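Local coordinates for ribonucleoside-diphosphate reductase, alpha chain (Actinobacillus ureae ATCC 25976, PDB 6DQX), which probably reduces ribonucleoside diphosphates to deoxyribonucleotides, as the catalytic subunit of a class Id ribonucleotide reductase, at residues 157-169 and 194-208. Numbering follows the deposited sequence.
With EDO (1,2-ethanediol), chain I.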
# COMPACT_ATOMS: atom_id res chain seq x y z
N SER A 157 -8.25 0.11 -13.09
CA SER A 157 -8.15 -0.96 -12.12
C SER A 157 -6.80 -1.66 -12.10
O SER A 157 -6.34 -2.14 -11.05
CB SER A 157 -9.25 -1.98 -12.41
OG SER A 157 -9.06 -2.54 -13.72
N PHE A 158 -6.15 -1.76 -13.26
CA PHE A 158 -4.83 -2.38 -13.33
C PHE A 158 -3.78 -1.57 -12.56
O PHE A 158 -2.94 -2.12 -11.83
CB PHE A 158 -4.41 -2.57 -14.79
CG PHE A 158 -3.05 -3.18 -14.92
CD1 PHE A 158 -1.92 -2.37 -14.97
CD2 PHE A 158 -2.89 -4.56 -14.95
CE1 PHE A 158 -0.65 -2.92 -15.06
CE2 PHE A 158 -1.63 -5.12 -15.05
CZ PHE A 158 -0.51 -4.30 -15.10
N ASN A 159 -3.84 -0.25 -12.71
CA ASN A 159 -3.02 0.66 -11.93
C ASN A 159 -3.11 0.34 -10.42
O ASN A 159 -2.09 0.18 -9.76
CB ASN A 159 -3.48 2.10 -12.23
CG ASN A 159 -2.76 3.14 -11.38
OD1 ASN A 159 -1.57 3.32 -11.52
ND2 ASN A 159 -3.49 3.80 -10.50
N PHE A 160 -4.32 0.21 -9.88
CA PHE A 160 -4.46 -0.12 -8.45
C PHE A 160 -3.99 -1.53 -8.07
O PHE A 160 -3.59 -1.77 -6.93
CB PHE A 160 -5.88 0.14 -7.94
CG PHE A 160 -6.26 1.57 -8.00
CD1 PHE A 160 -5.59 2.52 -7.21
CD2 PHE A 160 -7.21 1.99 -8.88
CE1 PHE A 160 -5.91 3.85 -7.31
CE2 PHE A 160 -7.54 3.33 -8.98
CZ PHE A 160 -6.89 4.26 -8.18
N SER A 161 -4.03 -2.47 -9.02
CA SER A 161 -3.50 -3.83 -8.75
C SER A 161 -2.02 -3.80 -8.38
O SER A 161 -1.58 -4.63 -7.60
CB SER A 161 -3.75 -4.78 -9.93
OG SER A 161 -2.77 -4.65 -10.96
N LYS A 162 -1.27 -2.79 -8.86
CA LYS A 162 0.15 -2.62 -8.51
C LYS A 162 0.35 -2.45 -7.02
O LYS A 162 1.32 -2.93 -6.46
CB LYS A 162 0.80 -1.45 -9.29
CG LYS A 162 0.77 -1.66 -10.78
CD LYS A 162 1.73 -0.75 -11.55
CE LYS A 162 1.24 0.67 -11.58
NZ LYS A 162 2.11 1.53 -12.42
N LEU A 163 -0.60 -1.82 -6.35
CA LEU A 163 -0.53 -1.64 -4.92
C LEU A 163 -0.59 -2.96 -4.17
O LEU A 163 0.16 -3.21 -3.23
CB LEU A 163 -1.69 -0.74 -4.52
CG LEU A 163 -1.81 -0.14 -3.15
CD1 LEU A 163 -0.48 0.37 -2.61
CD2 LEU A 163 -2.85 0.98 -3.25
N PHE A 164 -1.46 -3.85 -4.62
CA PHE A 164 -1.63 -5.13 -3.92
C PHE A 164 -0.47 -6.07 -4.19
O PHE A 164 -0.02 -6.78 -3.29
CB PHE A 164 -2.99 -5.72 -4.29
CG PHE A 164 -4.12 -4.88 -3.79
CD1 PHE A 164 -4.56 -5.03 -2.48
CD2 PHE A 164 -4.68 -3.89 -4.58
CE1 PHE A 164 -5.57 -4.22 -1.98
CE2 PHE A 164 -5.69 -3.07 -4.09
CZ PHE A 164 -6.14 -3.24 -2.78
N ASP A 165 0.03 -6.05 -5.42
CA ASP A 165 1.22 -6.80 -5.79
C ASP A 165 2.43 -6.38 -4.92
O ASP A 165 3.18 -7.22 -4.44
CB ASP A 165 1.49 -6.60 -7.28
CG ASP A 165 2.59 -7.50 -7.80
OD1 ASP A 165 2.34 -8.68 -8.17
OD2 ASP A 165 3.72 -7.00 -7.86
N THR A 166 2.58 -5.07 -4.68
CA THR A 166 3.63 -4.61 -3.77
C THR A 166 3.41 -4.99 -2.33
O THR A 166 4.36 -5.39 -1.64
CB THR A 166 3.82 -3.07 -3.87
OG1 THR A 166 4.22 -2.75 -5.20
CG2 THR A 166 4.88 -2.59 -2.95
N VAL A 167 2.17 -4.90 -1.85
CA VAL A 167 1.89 -5.27 -0.47
C VAL A 167 2.38 -6.69 -0.19
O VAL A 167 3.06 -6.93 0.81
CB VAL A 167 0.40 -5.14 -0.10
CG1 VAL A 167 0.11 -5.83 1.23
CG2 VAL A 167 -0.04 -3.70 -0.02
N ILE A 168 2.05 -7.63 -1.08
CA ILE A 168 2.46 -9.04 -0.86
C ILE A 168 3.96 -9.27 -1.12
O ILE A 168 4.55 -10.16 -0.51
CB ILE A 168 1.58 -10.06 -1.62
CG1 ILE A 168 1.87 -10.05 -3.13
CG2 ILE A 168 0.12 -9.81 -1.32
CD1 ILE A 168 1.05 -11.04 -3.92
N ASP A 169 4.58 -8.47 -1.98
CA ASP A 169 6.04 -8.48 -2.13
C ASP A 169 6.75 -8.08 -0.84
O ASP A 169 7.79 -8.65 -0.49
CB ASP A 169 6.46 -7.53 -3.26
CG ASP A 169 7.95 -7.61 -3.59
OD1 ASP A 169 8.63 -8.60 -3.27
OD2 ASP A 169 8.45 -6.63 -4.18
N GLU A 194 -5.37 -4.95 -20.12
CA GLU A 194 -4.23 -4.75 -19.24
C GLU A 194 -4.02 -5.93 -18.29
O GLU A 194 -2.91 -6.33 -18.04
CB GLU A 194 -4.35 -3.46 -18.42
CG GLU A 194 -4.34 -2.18 -19.24
CD GLU A 194 -4.33 -0.97 -18.35
OE1 GLU A 194 -5.35 -0.23 -18.31
OE2 GLU A 194 -3.32 -0.77 -17.65
N TRP A 195 -5.12 -6.45 -17.74
CA TRP A 195 -5.04 -7.60 -16.83
C TRP A 195 -4.53 -8.87 -17.53
O TRP A 195 -3.77 -9.62 -16.95
CB TRP A 195 -6.40 -7.87 -16.20
CG TRP A 195 -6.79 -6.89 -15.14
CD1 TRP A 195 -7.23 -5.61 -15.33
CD2 TRP A 195 -6.78 -7.11 -13.73
NE1 TRP A 195 -7.52 -5.03 -14.12
CE2 TRP A 195 -7.24 -5.92 -13.12
CE3 TRP A 195 -6.42 -8.20 -12.92
CZ2 TRP A 195 -7.35 -5.78 -11.73
CZ3 TRP A 195 -6.54 -8.06 -11.53
CH2 TRP A 195 -6.98 -6.86 -10.95
N LEU A 196 -4.91 -9.06 -18.79
CA LEU A 196 -4.46 -10.24 -19.56
C LEU A 196 -2.94 -10.33 -19.84
O LEU A 196 -2.47 -11.39 -20.26
CB LEU A 196 -5.26 -10.39 -20.86
CG LEU A 196 -6.71 -10.86 -20.73
CD1 LEU A 196 -7.35 -11.01 -22.09
CD2 LEU A 196 -6.81 -12.18 -19.97
N ASP A 197 -2.19 -9.25 -19.59
CA ASP A 197 -0.72 -9.28 -19.65
C ASP A 197 -0.02 -9.44 -18.31
O ASP A 197 1.19 -9.41 -18.24
CB ASP A 197 -0.19 -8.04 -20.41
CG ASP A 197 -0.54 -8.08 -21.89
OD1 ASP A 197 -0.77 -9.17 -22.43
OD2 ASP A 197 -0.60 -7.01 -22.51
N ILE A 198 -0.78 -9.64 -17.22
CA ILE A 198 -0.20 -9.98 -15.93
C ILE A 198 0.74 -11.19 -16.08
O ILE A 198 0.41 -12.11 -16.81
CB ILE A 198 -1.33 -10.26 -14.89
CG1 ILE A 198 -1.91 -8.93 -14.40
CG2 ILE A 198 -0.80 -11.09 -13.73
CD1 ILE A 198 -3.09 -9.03 -13.45
N HIS A 199 1.89 -11.15 -15.42
CA HIS A 199 2.95 -12.19 -15.47
C HIS A 199 3.85 -12.21 -16.75
O HIS A 199 4.88 -12.90 -16.76
CB HIS A 199 2.41 -13.61 -15.18
CG HIS A 199 1.90 -13.80 -13.78
ND1 HIS A 199 1.60 -15.04 -13.27
CD2 HIS A 199 1.68 -12.91 -12.78
CE1 HIS A 199 1.18 -14.91 -12.02
NE2 HIS A 199 1.21 -13.62 -11.70
N THR A 200 3.50 -11.46 -17.80
CA THR A 200 4.37 -11.37 -19.01
C THR A 200 5.65 -10.61 -18.73
O THR A 200 5.73 -9.84 -17.76
CB THR A 200 3.67 -10.66 -20.20
OG1 THR A 200 3.38 -9.30 -19.86
CG2 THR A 200 2.42 -11.38 -20.60
N GLU A 201 6.65 -10.81 -19.60
CA GLU A 201 7.98 -10.26 -19.40
C GLU A 201 7.95 -8.75 -19.13
O GLU A 201 7.37 -8.01 -19.89
CB GLU A 201 8.84 -10.54 -20.64
CG GLU A 201 10.33 -10.34 -20.42
CD GLU A 201 11.12 -10.28 -21.72
OE1 GLU A 201 10.59 -10.66 -22.80
OE2 GLU A 201 12.29 -9.85 -21.65
N GLY A 202 8.56 -8.30 -18.04
CA GLY A 202 8.58 -6.87 -17.69
C GLY A 202 7.29 -6.25 -17.13
O GLY A 202 7.33 -5.11 -16.63
N ASN A 203 6.15 -6.96 -17.21
CA ASN A 203 4.86 -6.42 -16.75
C ASN A 203 5.01 -6.07 -15.28
O ASN A 203 5.73 -6.77 -14.55
CB ASN A 203 3.72 -7.43 -17.01
CG ASN A 203 2.34 -6.90 -16.62
OD1 ASN A 203 1.93 -7.02 -15.45
ND2 ASN A 203 1.60 -6.36 -17.60
N PRO A 204 4.40 -4.95 -14.83
CA PRO A 204 4.52 -4.61 -13.43
C PRO A 204 4.07 -5.71 -12.46
O PRO A 204 4.59 -5.76 -11.37
CB PRO A 204 3.61 -3.39 -13.28
CG PRO A 204 3.53 -2.80 -14.62
CD PRO A 204 3.70 -3.91 -15.61
N ILE A 205 3.14 -6.56 -12.87
CA ILE A 205 2.53 -7.55 -11.97
C ILE A 205 3.11 -8.95 -12.21
O ILE A 205 2.82 -9.57 -13.23
CB ILE A 205 1.01 -7.63 -12.19
CG1 ILE A 205 0.36 -6.24 -12.09
CG2 ILE A 205 0.38 -8.61 -11.20
CD1 ILE A 205 0.61 -5.51 -10.80
N GLN A 206 3.90 -9.43 -11.27
CA GLN A 206 4.56 -10.75 -11.32
C GLN A 206 4.20 -11.67 -10.14
O GLN A 206 4.41 -12.87 -10.26
CB GLN A 206 6.08 -10.57 -11.34
CG GLN A 206 6.64 -9.84 -12.55
CD GLN A 206 6.36 -10.56 -13.86
OE1 GLN A 206 6.34 -11.78 -13.92
NE2 GLN A 206 6.12 -9.79 -14.91
N LEU A 207 3.68 -11.14 -9.03
CA LEU A 207 3.54 -11.94 -7.79
C LEU A 207 2.10 -12.37 -7.55
O LEU A 207 1.85 -13.52 -7.19
CB LEU A 207 4.06 -11.18 -6.57
CG LEU A 207 5.50 -10.64 -6.66
CD1 LEU A 207 6.02 -10.21 -5.28
CD2 LEU A 207 6.47 -11.63 -7.28
N MET A 208 1.16 -11.45 -7.72
CA MET A 208 -0.24 -11.74 -7.46
C MET A 208 -0.81 -12.57 -8.58
O MET A 208 -0.35 -12.52 -9.75
CB MET A 208 -1.06 -10.48 -7.23
CG MET A 208 -1.21 -9.55 -8.40
SD MET A 208 -2.36 -8.22 -8.05
CE MET A 208 -3.88 -8.86 -8.73
C1 EDO I . 0.06 -4.12 -21.49
O1 EDO I . -1.31 -4.53 -21.62
C2 EDO I . 0.30 -2.96 -22.43
O2 EDO I . -0.31 -1.81 -21.84
O HOH W 1 -5.90 0.40 -15.38
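Phe158 is the main bump, a ring that helix 156-170 of the ribonucleotide reductase barrel domain pushes into a hollow of residues 194-208, leading into strand 209-213. CG stands anti to the backbone N (chi1 179°), directing the ring out from the helix. Glu194 CB forms one wall, against Phe158 CB and CG. Ile198 CG1, Pro204 CG and Asn203 OD1 (3.7 Å from Phe158 CZ) line the ring's rim; the Ile205 side chain runs antiparallel past it, its CG1 against Phe158 CZ. An Asx turn, Ile205 N to Asn203 OD1, shapes this side. Phe158 also turns an edge toward the Trp195 face, planes at 84°. Trp195 NE1 donates to Ser157 OG at 3.0 Å, nearly in the ring plane, a hydroxyl also hydrogen-bonded to Asp191. One turn on, Ile205 CD1 fits between Ser161 OG, 3.5 Å away, and Lys162 CA, while Lys162 CD touches Pro204 CB. Leu163 and Val167 meet Val167 and Leu163 of the second subunit. Leu207 CD1 rests against Asp169 CB at 3.4 Å, and between the Ile205 and Leu207 contacts Asp165 OD1 grips two successive amides: Leu207 N on its syn lone pair at 2.9 Å, and Met208 N, nearly in line with CG-OD1, at 3.0 Å.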